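Local coordinates for protein putative ribosomal N-acetyltransferase YdaF (Bacillus subtilis, PDB 1NSL) that probably transfers acetyl groups to protein N termini, perhaps those of ribosomal proteins, as a hexameric acetyltransferase of the GNAT family, at residues N67-G72 against I83-L88; A95-W100 against V131-A136; A114-I119 against P146-F151; L152-A157 against Y172-K177. All coordinates share one frame; numbering follows the deposited sequence.

Contact 1 of 4, residues N67-G72 against I83-L88; sequences NGIEAG and ISLHNL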
loop_
_atom_site.group_PDB
_atom_site.type_symbol
_atom_site.label_atom_id
_atom_site.label_comp_id
_atom_site.label_asym_id
_atom_site.label_seq_id
_atom_site.Cartn_x
_atom_site.Cartn_y
_atom_site.Cartn_z
ATOM N N ASN C 67 -7.696 16.459 0.248
ATOM C CA ASN C 67 -6.955 17.427 0.975
ATOM C C ASN C 67 -6.056 18.296 0.250
ATOM O O ASN C 67 -4.948 18.516 0.681
ATOM C CB ASN C 67 -6.286 16.894 2.206
ATOM C CG ASN C 67 -5.257 15.931 1.899
ATOM O OD1 ASN C 67 -5.399 14.767 2.288
ATOM N ND2 ASN C 67 -4.167 16.381 1.240
ATOM N N GLY C 68 -6.540 18.811 -0.855
ATOM C CA GLY C 68 -5.878 19.961 -1.449
ATOM C C GLY C 68 -6.177 20.048 -2.894
ATOM O O GLY C 68 -6.806 19.177 -3.435
ATOM N N ILE C 69 -5.704 21.077 -3.546
ATOM C CA ILE C 69 -5.821 21.063 -4.977
ATOM C C ILE C 69 -4.512 21.458 -5.608
ATOM O O ILE C 69 -3.904 22.448 -5.243
ATOM C CB ILE C 69 -6.927 21.959 -5.438
ATOM C CG1 ILE C 69 -8.248 21.315 -5.040
ATOM C CG2 ILE C 69 -6.860 22.011 -6.892
ATOM C CD1 ILE C 69 -9.327 22.243 -4.482
ATOM N N GLU C 70 -4.065 20.663 -6.555
ATOM C CA GLU C 70 -2.882 21.016 -7.308
ATOM C C GLU C 70 -3.487 21.031 -8.695
ATOM O O GLU C 70 -3.719 19.992 -9.259
ATOM C CB GLU C 70 -1.773 19.932 -7.189
ATOM C CG GLU C 70 -1.005 19.854 -5.858
ATOM C CD GLU C 70 -0.560 21.231 -5.329
ATOM O OE1 GLU C 70 -0.319 22.146 -6.111
ATOM O OE2 GLU C 70 -0.455 21.442 -4.116
ATOM N N ALA C 71 -3.773 22.206 -9.239
ATOM C CA ALA C 71 -4.426 22.299 -10.551
ATOM C C ALA C 71 -3.644 23.002 -11.636
ATOM O O ALA C 71 -2.748 23.779 -11.370
ATOM C CB ALA C 71 -5.800 22.988 -10.404
ATOM N N GLY C 72 -4.039 22.795 -12.876
ATOM C CA GLY C 72 -3.387 23.532 -13.932
ATOM C C GLY C 72 -4.125 24.805 -14.322
ATOM O O GLY C 72 -5.351 24.847 -14.265
ATOM N N ILE C 83 -2.187 26.398 -10.016
ATOM C CA ILE C 83 -2.648 27.085 -8.805
ATOM C C ILE C 83 -2.841 26.017 -7.843
ATOM O O ILE C 83 -2.981 24.861 -8.234
ATOM C CB ILE C 83 -3.941 27.790 -8.965
ATOM C CG1 ILE C 83 -4.311 28.453 -7.667
ATOM C CG2 ILE C 83 -5.035 26.839 -9.240
ATOM C CD1 ILE C 83 -5.377 29.557 -7.955
ATOM N N SER C 84 -2.889 26.380 -6.581
ATOM C CA SER C 84 -2.826 25.348 -5.593
ATOM C C SER C 84 -3.334 25.776 -4.246
ATOM O O SER C 84 -3.149 26.932 -3.812
ATOM C CB SER C 84 -1.399 24.980 -5.453
ATOM O OG SER C 84 -1.179 24.374 -4.187
ATOM N N LEU C 85 -3.991 24.831 -3.581
ATOM C CA LEU C 85 -4.522 25.088 -2.255
ATOM C C LEU C 85 -3.970 23.949 -1.476
ATOM O O LEU C 85 -4.289 22.824 -1.787
ATOM C CB LEU C 85 -6.032 25.009 -2.258
ATOM C CG LEU C 85 -6.619 24.999 -0.861
ATOM C CD1 LEU C 85 -6.740 26.349 -0.424
ATOM C CD2 LEU C 85 -7.996 24.390 -0.898
ATOM N N HIS C 86 -3.153 24.241 -0.469
ATOM C CA HIS C 86 -2.439 23.235 0.290
ATOM C C HIS C 86 -2.399 23.615 1.754
ATOM O O HIS C 86 -2.935 24.610 2.096
ATOM C CB HIS C 86 -1.038 23.066 -0.273
ATOM C CG HIS C 86 -0.282 24.342 -0.399
ATOM N ND1 HIS C 86 0.564 24.810 0.584
ATOM C CD2 HIS C 86 -0.259 25.265 -1.382
ATOM C CE1 HIS C 86 1.083 25.962 0.208
ATOM N NE2 HIS C 86 0.573 26.281 -0.968
ATOM N N ASN C 87 -1.735 22.838 2.599
ATOM C CA ASN C 87 -1.786 22.998 4.045
ATOM C C ASN C 87 -3.201 23.100 4.491
ATOM O O ASN C 87 -3.567 24.013 5.211
ATOM C CB ASN C 87 -1.030 24.209 4.540
ATOM C CG ASN C 87 0.430 24.166 4.153
ATOM O OD1 ASN C 87 0.855 23.254 3.422
ATOM N ND2 ASN C 87 1.215 25.162 4.614
ATOM N N LEU C 88 -4.012 22.162 4.065
ATOM C CA LEU C 88 -5.397 22.222 4.415
ATOM C C LEU C 88 -5.538 21.740 5.827
ATOM O O LEU C 88 -5.264 20.600 6.099
ATOM C CB LEU C 88 -6.154 21.305 3.505
ATOM C CG LEU C 88 -7.611 21.555 3.234
ATOM C CD1 LEU C 88 -7.934 20.690 1.991
ATOM C CD2 LEU C 88 -8.453 21.136 4.428
#
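The carboxylate of Glu70 is met by the hydroxyl of Ser84, which lies on the syn side of OE2 but 30° out of the carboxylate plane. Ser84 OG donates the bond, at 3.0 Å from Glu70 OE2. CG of Glu70 stands beside the backbone N, and the bend at chi2 (-46°) turns CD back over the neighbouring strand. The other flat group, the imidazole of His86, has Asn87 OD1 at its edge, in plane, as acceptor of a weak bond from ND1. Trp59 of helix 48-65 also packs on Glu70. On the opposite face of the sheet the contact is apolar: Ala71 CB touches Ile83 CG2 at 4.1 Å, and Ile69 CD1 lies 4.4 Å from Leu85 CD2. Helix 110-124 covers this side through Tyr121 on Ile69 and Leu118 on Ile83. Four backbone bonds join the strands, paired between Ile69 and Leu85 and between Ala71 and Ile83. At the open end, Leu88 CD1 rests 3.5 Å from Asn67 C, beside Gly68, where a side chain would run into Leu85 O. The two short strand segments run antiparallel, their directions 174° apart, as a beta hairpin in the central sheet of the GNAT fold.

Contact 2 of 4, residues A95-W100 against V131-A136; sequences AEIGYW and VAICAA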
loop_
_atom_site.group_PDB
_atom_site.type_symbol
_atom_site.label_atom_id
_atom_site.label_comp_id
_atom_site.label_asym_id
_atom_site.label_seq_id
_atom_site.Cartn_x
_atom_site.Cartn_y
_atom_site.Cartn_z
ATOM N N ALA C 95 -6.287 27.386 5.255
ATOM C CA ALA C 95 -5.481 26.708 4.227
ATOM C C ALA C 95 -4.574 27.737 3.566
ATOM O O ALA C 95 -4.755 28.914 3.809
ATOM C CB ALA C 95 -6.413 26.093 3.207
ATOM N N GLU C 96 -3.611 27.345 2.754
ATOM C CA GLU C 96 -2.890 28.340 1.950
ATOM C C GLU C 96 -3.004 28.218 0.410
ATOM O O GLU C 96 -3.336 27.145 -0.109
ATOM C CB GLU C 96 -1.463 28.325 2.318
ATOM C CG GLU C 96 -1.339 28.120 3.796
ATOM C CD GLU C 96 0.091 27.953 4.187
ATOM O OE1 GLU C 96 0.956 28.222 3.314
ATOM O OE2 GLU C 96 0.329 27.552 5.339
ATOM N N ILE C 97 -2.778 29.330 -0.308
ATOM C CA ILE C 97 -2.779 29.322 -1.778
ATOM C C ILE C 97 -1.407 29.578 -2.423
ATOM O O ILE C 97 -0.622 30.359 -1.939
ATOM C CB ILE C 97 -3.849 30.274 -2.307
ATOM C CG1 ILE C 97 -5.233 29.656 -2.027
ATOM C CG2 ILE C 97 -3.672 30.615 -3.827
ATOM C CD1 ILE C 97 -6.373 30.540 -2.428
ATOM N N GLY C 98 -1.102 28.849 -3.490
ATOM C CA GLY C 98 0.149 29.053 -4.212
ATOM C C GLY C 98 -0.198 29.057 -5.675
ATOM O O GLY C 98 -1.306 28.709 -6.034
ATOM N N TYR C 99 0.720 29.456 -6.526
ATOM C CA TYR C 99 0.409 29.559 -7.926
ATOM C C TYR C 99 1.675 29.997 -8.564
ATOM O O TYR C 99 2.468 30.586 -7.909
ATOM C CB TYR C 99 -0.626 30.664 -8.113
ATOM C CG TYR C 99 -0.343 31.919 -7.293
ATOM C CD1 TYR C 99 0.749 32.718 -7.569
ATOM C CD2 TYR C 99 -1.171 32.290 -6.247
ATOM C CE1 TYR C 99 1.016 33.807 -6.839
ATOM C CE2 TYR C 99 -0.915 33.418 -5.500
ATOM C CZ TYR C 99 0.194 34.168 -5.799
ATOM O OH TYR C 99 0.512 35.299 -5.088
ATOM N N TRP C 100 1.894 29.678 -9.826
ATOM C CA TRP C 100 3.028 30.214 -10.567
ATOM C C TRP C 100 2.594 30.281 -11.973
ATOM O O TRP C 100 1.656 29.564 -12.360
ATOM C CB TRP C 100 4.256 29.347 -10.503
ATOM C CG TRP C 100 4.142 27.941 -10.965
ATOM C CD1 TRP C 100 3.896 26.871 -10.183
ATOM C CD2 TRP C 100 4.395 27.426 -12.272
ATOM N NE1 TRP C 100 3.933 25.724 -10.919
ATOM C CE2 TRP C 100 4.245 26.037 -12.210
ATOM C CE3 TRP C 100 4.727 28.001 -13.501
ATOM C CZ2 TRP C 100 4.395 25.210 -13.320
ATOM C CZ3 TRP C 100 4.890 27.175 -14.609
ATOM C CH2 TRP C 100 4.726 25.796 -14.506
ATOM N N VAL C 131 -7.826 32.047 4.791
ATOM C CA VAL C 131 -7.066 31.539 3.663
ATOM C C VAL C 131 -5.800 32.364 3.611
ATOM O O VAL C 131 -5.865 33.604 3.812
ATOM C CB VAL C 131 -7.843 31.645 2.397
ATOM C CG1 VAL C 131 -6.950 31.767 1.274
ATOM C CG2 VAL C 131 -8.663 30.394 2.248
ATOM N N ALA C 132 -4.631 31.753 3.431
ATOM C CA ALA C 132 -3.458 32.637 3.373
ATOM C C ALA C 132 -2.707 32.511 2.090
ATOM O O ALA C 132 -2.882 31.535 1.349
ATOM C CB ALA C 132 -2.538 32.397 4.531
ATOM N N ILE C 133 -1.871 33.493 1.816
ATOM C CA ILE C 133 -0.974 33.404 0.692
ATOM C C ILE C 133 0.375 33.921 1.142
ATOM O O ILE C 133 0.479 34.938 1.824
ATOM C CB ILE C 133 -1.438 34.294 -0.441
ATOM C CG1 ILE C 133 -2.556 33.655 -1.261
ATOM C CG2 ILE C 133 -0.277 34.656 -1.359
ATOM C CD1 ILE C 133 -3.233 34.710 -2.222
ATOM N N CYS C 134 1.446 33.248 0.767
ATOM C CA CYS C 134 2.698 33.811 1.154
ATOM C C CYS C 134 3.624 33.988 -0.035
ATOM O O CYS C 134 3.346 33.494 -1.116
ATOM C CB CYS C 134 3.261 33.062 2.332
ATOM S SG CYS C 134 4.144 31.658 1.893
ATOM N N ALA C 135 4.696 34.735 0.116
ATOM C CA ALA C 135 5.516 34.958 -1.054
ATOM C C ALA C 135 6.825 35.558 -0.671
ATOM O O ALA C 135 6.977 36.116 0.432
ATOM C CB ALA C 135 4.822 35.880 -2.003
ATOM N N ALA C 136 7.751 35.498 -1.603
ATOM C CA ALA C 136 9.061 36.009 -1.322
ATOM C C ALA C 136 8.958 37.472 -1.254
ATOM O O ALA C 136 8.385 38.101 -2.110
ATOM C CB ALA C 136 10.014 35.605 -2.385
#
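Ile97 and Ile133 sit where the two central parallel strands of the GNAT fold begin to part, in the beta-alpha-beta unit whose crossover is helix 110-124. The strands diverge at 42°: Glu96 CA and Ala132 CA are 4.6 Å apart, whereas Trp100 CA and Ala136 CA are separated by 12.5 Å. In this family the V-shaped opening between the two strands receives the acetyl-CoA, and the same is probable here. Two backbone bonds hold the joined end, both to Ala132, which gives its N-H to Ala95 O and accepts Ile97 N at its own O (2.8 Å between Ile97 N and Ala132 O). Beyond them the ladder gives way, and side chains carry the contact. Ile97 CB lies 3.8 Å from Ile133 CG1, and Ile97 CD1 reaches Val131 CG1 at 3.9 Å; in both pairs the side chains cross obliquely. Leu118 and Ile119 of helix 110-124 close over Ile97, while Phe151 and Pro146 pack on Ile133. On the other face Glu96 lies beside Ala132, its CB 3.6 Å from Ala132 O, and its OE2 takes a weak bond from Asn87 ND2. Farther along, the phenol of Tyr99 crosses Ile133 at about a right angle. Its OH is hydrogen-bonded to Ser142 OG of helix 140-149. Ile133 CD1 comes to the ring edge near its plane, 4.2 Å from Tyr99 CE2, and Ile133 CG2 lies 3.9 Å from the hydroxyl oxygen of Tyr99.

Contact 3 of 4, residues A114-I119 against P146-F151; sequences ACRKLI and PERIGF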
loop_
_atom_site.group_PDB
_atom_site.type_symbol
_atom_site.label_atom_id
_atom_site.label_comp_id
_atom_site.label_asym_id
_atom_site.label_seq_id
_atom_site.Cartn_x
_atom_site.Cartn_y
_atom_site.Cartn_z
ATOM N N ALA C 114 -7.957 33.580 -11.205
ATOM C CA ALA C 114 -8.020 32.230 -10.738
ATOM C C ALA C 114 -8.070 32.101 -9.193
ATOM O O ALA C 114 -8.794 31.249 -8.690
ATOM C CB ALA C 114 -6.840 31.404 -11.316
ATOM N N CYS C 115 -7.294 32.914 -8.458
ATOM C CA CYS C 115 -7.366 32.887 -6.970
ATOM C C CYS C 115 -8.810 33.200 -6.507
ATOM O O CYS C 115 -9.312 32.550 -5.610
ATOM C CB CYS C 115 -6.336 33.826 -6.290
ATOM S SG CYS C 115 -4.621 33.300 -6.618
ATOM N N ARG C 116 -9.480 34.174 -7.124
ATOM C CA ARG C 116 -10.853 34.440 -6.721
ATOM C C ARG C 116 -11.750 33.182 -6.877
ATOM O O ARG C 116 -12.507 32.823 -5.945
ATOM C CB ARG C 116 -11.444 35.665 -7.422
ATOM C CG ARG C 116 -10.638 36.958 -7.219
ATOM C CD ARG C 116 -11.128 38.234 -8.038
ATOM N NE ARG C 116 -10.907 39.438 -7.242
ATOM C CZ ARG C 116 -10.308 40.543 -7.693
ATOM N NH1 ARG C 116 -9.864 40.575 -8.939
ATOM N NH2 ARG C 116 -10.142 41.611 -6.912
ATOM N N LYS C 117 -11.720 32.497 -8.010
ATOM C CA LYS C 117 -12.536 31.305 -8.026
ATOM C C LYS C 117 -12.158 30.401 -6.845
ATOM O O LYS C 117 -13.057 29.870 -6.163
ATOM C CB LYS C 117 -12.429 30.511 -9.317
ATOM C CG LYS C 117 -13.271 31.026 -10.467
ATOM C CD LYS C 117 -14.784 31.142 -10.188
ATOM C CE LYS C 117 -15.399 31.983 -11.314
ATOM N NZ LYS C 117 -16.506 32.921 -10.981
ATOM N N LEU C 118 -10.841 30.247 -6.604
ATOM C CA LEU C 118 -10.321 29.325 -5.589
ATOM C C LEU C 118 -10.788 29.691 -4.206
ATOM O O LEU C 118 -11.120 28.847 -3.399
ATOM C CB LEU C 118 -8.811 29.306 -5.616
ATOM C CG LEU C 118 -8.137 28.216 -4.779
ATOM C CD1 LEU C 118 -8.969 26.968 -4.804
ATOM C CD2 LEU C 118 -6.674 27.854 -5.274
ATOM N N ILE C 119 -10.819 30.987 -3.953
ATOM C CA ILE C 119 -11.185 31.479 -2.675
ATOM C C ILE C 119 -12.649 31.174 -2.510
ATOM O O ILE C 119 -13.048 30.448 -1.572
ATOM C CB ILE C 119 -10.870 32.952 -2.631
ATOM C CG1 ILE C 119 -9.346 33.041 -2.604
ATOM C CG2 ILE C 119 -11.572 33.649 -1.409
ATOM C CD1 ILE C 119 -8.796 34.399 -2.717
ATOM N N PRO C 146 -2.263 38.965 -3.577
ATOM C CA PRO C 146 -3.034 39.087 -2.345
ATOM C C PRO C 146 -3.548 40.531 -2.133
ATOM O O PRO C 146 -4.704 40.753 -1.826
ATOM C CB PRO C 146 -1.992 38.780 -1.267
ATOM C CG PRO C 146 -0.965 38.030 -1.968
ATOM C CD PRO C 146 -0.878 38.524 -3.372
ATOM N N GLU C 147 -2.667 41.491 -2.289
ATOM C CA GLU C 147 -2.989 42.868 -1.995
ATOM C C GLU C 147 -4.101 43.424 -2.877
ATOM O O GLU C 147 -4.822 44.290 -2.440
ATOM C CB GLU C 147 -1.758 43.766 -2.099
ATOM C CG GLU C 147 -0.644 43.515 -1.079
ATOM C CD GLU C 147 0.687 44.238 -1.418
ATOM O OE1 GLU C 147 1.144 45.108 -0.653
ATOM O OE2 GLU C 147 1.309 43.942 -2.459
ATOM N N ARG C 148 -4.223 42.894 -4.092
ATOM C CA ARG C 148 -5.209 43.288 -5.090
ATOM C C ARG C 148 -6.514 42.643 -4.620
ATOM O O ARG C 148 -7.531 43.292 -4.587
ATOM C CB ARG C 148 -4.777 42.817 -6.515
ATOM C CG ARG C 148 -5.504 43.358 -7.727
ATOM C CD ARG C 148 -6.169 42.300 -8.578
ATOM N NE ARG C 148 -5.839 42.252 -10.020
ATOM C CZ ARG C 148 -6.671 42.577 -11.002
ATOM N NH1 ARG C 148 -7.871 43.041 -10.748
ATOM N NH2 ARG C 148 -6.305 42.473 -12.253
ATOM N N ILE C 149 -6.525 41.402 -4.200
ATOM C CA ILE C 149 -7.803 40.886 -3.726
ATOM C C ILE C 149 -8.198 41.391 -2.279
ATOM O O ILE C 149 -9.295 41.104 -1.769
ATOM C CB ILE C 149 -7.775 39.364 -3.788
ATOM C CG1 ILE C 149 -7.741 38.871 -5.220
ATOM C CG2 ILE C 149 -8.967 38.713 -3.049
ATOM C CD1 ILE C 149 -7.131 37.502 -5.264
ATOM N N GLY C 150 -7.319 42.126 -1.611
ATOM C CA GLY C 150 -7.637 42.526 -0.263
ATOM C C GLY C 150 -7.316 41.668 0.968
ATOM O O GLY C 150 -7.983 41.809 2.014
ATOM N N PHE C 151 -6.310 40.796 0.875
ATOM C CA PHE C 151 -5.779 40.095 2.056
ATOM C C PHE C 151 -5.066 41.159 2.927
ATOM O O PHE C 151 -4.857 42.281 2.488
ATOM C CB PHE C 151 -4.692 39.067 1.629
ATOM C CG PHE C 151 -5.214 37.793 0.947
ATOM C CD1 PHE C 151 -6.124 37.842 -0.094
ATOM C CD2 PHE C 151 -4.797 36.579 1.371
ATOM C CE1 PHE C 151 -6.609 36.686 -0.683
ATOM C CE2 PHE C 151 -5.256 35.398 0.757
ATOM C CZ PHE C 151 -6.144 35.460 -0.283
#
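Ile149 reaches between Cys115, Arg116 and Ile119 on helix 110-124. Its CG1 lies over one face of the Arg116 guanidinium, 3.6 Å above the plane and displaced toward the rim, and the two side chains slide past each other in opposite directions. Its CD1 touches Cys115 CB at 3.9 Å, and its CG2 stands 4.3 Å from Ile119 CD1. Ile119 and Phe151 meet tip to tip, Ile119 CD1 coming in at the ring edge 3.8 Å from Phe151 CZ. An alanine in place of Ile149 would probably leave the guanidinium of Arg116 without its apolar cover and open a gap beside Cys115 and Ile119. One shell out, the chain is turned by a Schellman motif at the end of helix 140-149: Gly150 has positive phi (88°), Phe151 N bonds to Pro146 O, and the Gly150 N to Glu147 O bond is weak. This brings Phe151 against Val131, Ile133 and Tyr173 of the sheet. At the surface Arg148 NH1 approaches the edge of the Arg116 guanidinium, with the two planes 89° apart and their NH1 atoms 3.7 Å from each other. Both arginines also touch a crystal neighbour, which may influence their placing. With no hydrogen bond across it, the contact coheres through its apolar groups, while the like charges would be expected to repel and to rely on solvent or other partners for screening.

Contact 4 of 4, residues L152-A157 against Y172-K177; sequences LEEGKA and YYSLLK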
loop_
_atom_site.group_PDB
_atom_site.type_symbol
_atom_site.label_atom_id
_atom_site.label_comp_id
_atom_site.label_asym_id
_atom_site.label_seq_id
_atom_site.Cartn_x
_atom_site.Cartn_y
_atom_site.Cartn_z
ATOM N N LEU C 152 -4.664 40.820 4.139
ATOM C CA LEU C 152 -3.890 41.736 4.953
ATOM C C LEU C 152 -2.564 41.043 5.264
ATOM O O LEU C 152 -2.527 39.841 5.508
ATOM C CB LEU C 152 -4.624 42.059 6.246
ATOM C CG LEU C 152 -6.015 42.781 6.265
ATOM C CD1 LEU C 152 -6.698 42.880 7.677
ATOM C CD2 LEU C 152 -6.007 44.204 5.644
ATOM N N GLU C 153 -1.468 41.791 5.230
ATOM C CA GLU C 153 -0.126 41.310 5.577
ATOM C C GLU C 153 -0.132 41.000 7.033
ATOM O O GLU C 153 -0.500 41.818 7.850
ATOM C CB GLU C 153 0.880 42.432 5.378
ATOM C CG GLU C 153 2.313 41.995 5.487
ATOM C CD GLU C 153 3.259 43.010 4.883
ATOM O OE1 GLU C 153 4.485 42.957 5.198
ATOM O OE2 GLU C 153 2.768 43.858 4.092
ATOM N N GLU C 154 0.351 39.838 7.376
ATOM C CA GLU C 154 0.119 39.306 8.716
ATOM C C GLU C 154 1.380 39.169 9.526
ATOM O O GLU C 154 1.301 39.173 10.770
ATOM C CB GLU C 154 -0.408 37.875 8.560
ATOM C CG GLU C 154 -1.890 37.656 8.771
ATOM C CD GLU C 154 -2.132 36.183 9.043
ATOM O OE1 GLU C 154 -1.278 35.372 8.577
ATOM O OE2 GLU C 154 -3.123 35.855 9.760
ATOM N N GLY C 155 2.498 38.962 8.792
ATOM C CA GLY C 155 3.838 38.775 9.338
ATOM C C GLY C 155 4.975 38.344 8.386
ATOM O O GLY C 155 4.869 38.331 7.151
ATOM N N LYS C 156 6.118 38.000 8.940
ATOM C CA LYS C 156 7.152 37.553 8.036
ATOM C C LYS C 156 7.753 36.281 8.497
ATOM O O LYS C 156 7.682 35.958 9.671
ATOM C CB LYS C 156 8.233 38.587 7.905
ATOM C CG LYS C 156 7.890 39.602 6.846
ATOM C CD LYS C 156 8.810 40.806 6.858
ATOM C CE LYS C 156 8.227 41.899 5.976
ATOM N NZ LYS C 156 9.103 43.132 5.796
ATOM N N ALA C 157 8.317 35.530 7.565
ATOM C CA ALA C 157 9.068 34.348 7.946
ATOM C C ALA C 157 10.502 34.709 7.673
ATOM O O ALA C 157 10.854 34.927 6.529
ATOM C CB ALA C 157 8.663 33.199 7.121
ATOM N N TYR C 172 3.732 36.826 4.960
ATOM C CA TYR C 172 2.457 36.154 4.917
ATOM C C TYR C 172 1.339 37.151 4.711
ATOM O O TYR C 172 1.472 38.265 5.158
ATOM C CB TYR C 172 2.246 35.455 6.255
ATOM C CG TYR C 172 2.928 34.180 6.233
ATOM C CD1 TYR C 172 4.290 34.124 6.322
ATOM C CD2 TYR C 172 2.251 33.031 5.956
ATOM C CE1 TYR C 172 4.961 32.918 6.189
ATOM C CE2 TYR C 172 2.910 31.845 5.836
ATOM C CZ TYR C 172 4.261 31.805 5.957
ATOM O OH TYR C 172 4.922 30.629 5.828
ATOM N N TYR C 173 0.244 36.716 4.066
ATOM C CA TYR C 173 -0.988 37.477 3.885
ATOM C C TYR C 173 -2.229 36.586 4.161
ATOM O O TYR C 173 -2.202 35.429 3.821
ATOM C CB TYR C 173 -1.108 37.945 2.445
ATOM C CG TYR C 173 -0.189 39.037 1.914
ATOM C CD1 TYR C 173 0.965 38.710 1.251
ATOM C CD2 TYR C 173 -0.536 40.391 1.984
ATOM C CE1 TYR C 173 1.779 39.666 0.688
ATOM C CE2 TYR C 173 0.284 41.398 1.414
ATOM C CZ TYR C 173 1.453 41.008 0.757
ATOM O OH TYR C 173 2.323 41.931 0.194
ATOM N N SER C 174 -3.336 37.126 4.700
ATOM C CA SER C 174 -4.513 36.307 5.020
ATOM C C SER C 174 -5.868 37.006 4.858
ATOM O O SER C 174 -6.016 38.186 5.100
ATOM C CB SER C 174 -4.434 35.786 6.439
ATOM O OG SER C 174 -4.339 36.876 7.296
ATOM N N LEU C 175 -6.867 36.230 4.475
ATOM C CA LEU C 175 -8.158 36.752 4.246
ATOM C C LEU C 175 -9.132 36.005 5.170
ATOM O O LEU C 175 -9.183 34.781 5.185
ATOM C CB LEU C 175 -8.484 36.607 2.762
ATOM C CG LEU C 175 -9.914 36.984 2.348
ATOM C CD1 LEU C 175 -10.393 38.282 2.976
ATOM C CD2 LEU C 175 -10.027 37.057 0.857
ATOM N N LEU C 176 -9.889 36.745 5.983
ATOM C CA LEU C 176 -10.791 36.056 6.871
ATOM C C LEU C 176 -12.137 36.026 6.256
ATOM O O LEU C 176 -12.626 37.038 5.858
ATOM C CB LEU C 176 -10.834 36.722 8.209
ATOM C CG LEU C 176 -9.461 36.907 8.822
ATOM C CD1 LEU C 176 -9.541 36.836 10.302
ATOM C CD2 LEU C 176 -8.512 35.851 8.360
ATOM N N LYS C 177 -12.748 34.857 6.184
ATOM C CA LYS C 177 -14.070 34.719 5.571
ATOM C C LYS C 177 -15.130 35.742 5.973
ATOM O O LYS C 177 -16.072 35.919 5.236
ATOM C CB LYS C 177 -14.638 33.318 5.793
ATOM C CG LYS C 177 -16.112 33.207 5.419
ATOM C CD LYS C 177 -16.637 31.828 5.644
ATOM C CE LYS C 177 -18.024 31.636 5.023
ATOM N NZ LYS C 177 -18.462 30.185 5.054
#
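Tyr172 holds CG beside its backbone N (chi1 -83°), and its ring edge meets Ala157 CB in plane, 3.8 Å from CE1. Tyr173, next along the strand, points to the other face, with CG again beside its backbone N, and its CE2 comes within 4.1 Å of Glu153 CB. These groups belong to the antiparallel beta hairpin of strands 152-163 and 166-176 at one edge of the GNAT sheet. Leu152 and Ser174 form a hydrogen-bonded pair, Leu152 N to Ser174 O and Ser174 N to Leu152 O, and Glu153 faces Tyr173 in a non-hydrogen-bonded one. A beta bulge follows: Glu154 and Gly155 both stand opposite Tyr172, whose O accepts Glu154 N while its N donates to Gly155 O. The extra residue turns CB of Glu154 toward the partner strand, and OE2 forms a salt bridge with Arg130. A glutamine in place of Glu154 would probably leave the charge of Arg130 without its mate. The phenol OH of Tyr173 is bonded to Arg143 of helix 140-149. A third subunit pairs with this edge through backbone bonds from Glu154 and Lys156, and its Arg158 bonds to Ser174 O, so the hairpin forms part of a subunit interface of the hexamer. At the bulge the two donors lie above the carbonyl planes: Glu154 N is 2.9 Å from Tyr172 O, 41° out of plane, and Tyr172 N is 2.9 Å from Gly155 O, 36° out.

From the N terminus, contact 1 closes first, bringing strand 78-89 back on 69-75 through a short turn. Strand 94-101 then adds to the same sheet, and contact 2 closes a longer loop over helix 110-124 to strand 130-136. Contact 3 opens on that helix, before contact 2 has closed, and ends at 146-151, so these two cross. Contact 4 lies wholly after them, closing the last hairpin. Contacts 1, 2 and 4 are thus alternate joints of one sheet, with backbone bonds linking contact 2 to contacts 1 and 4, while contact 3 joins two helices on one side of it. Contacts 1 and 4, about 18 Å apart at their centres, do not touch.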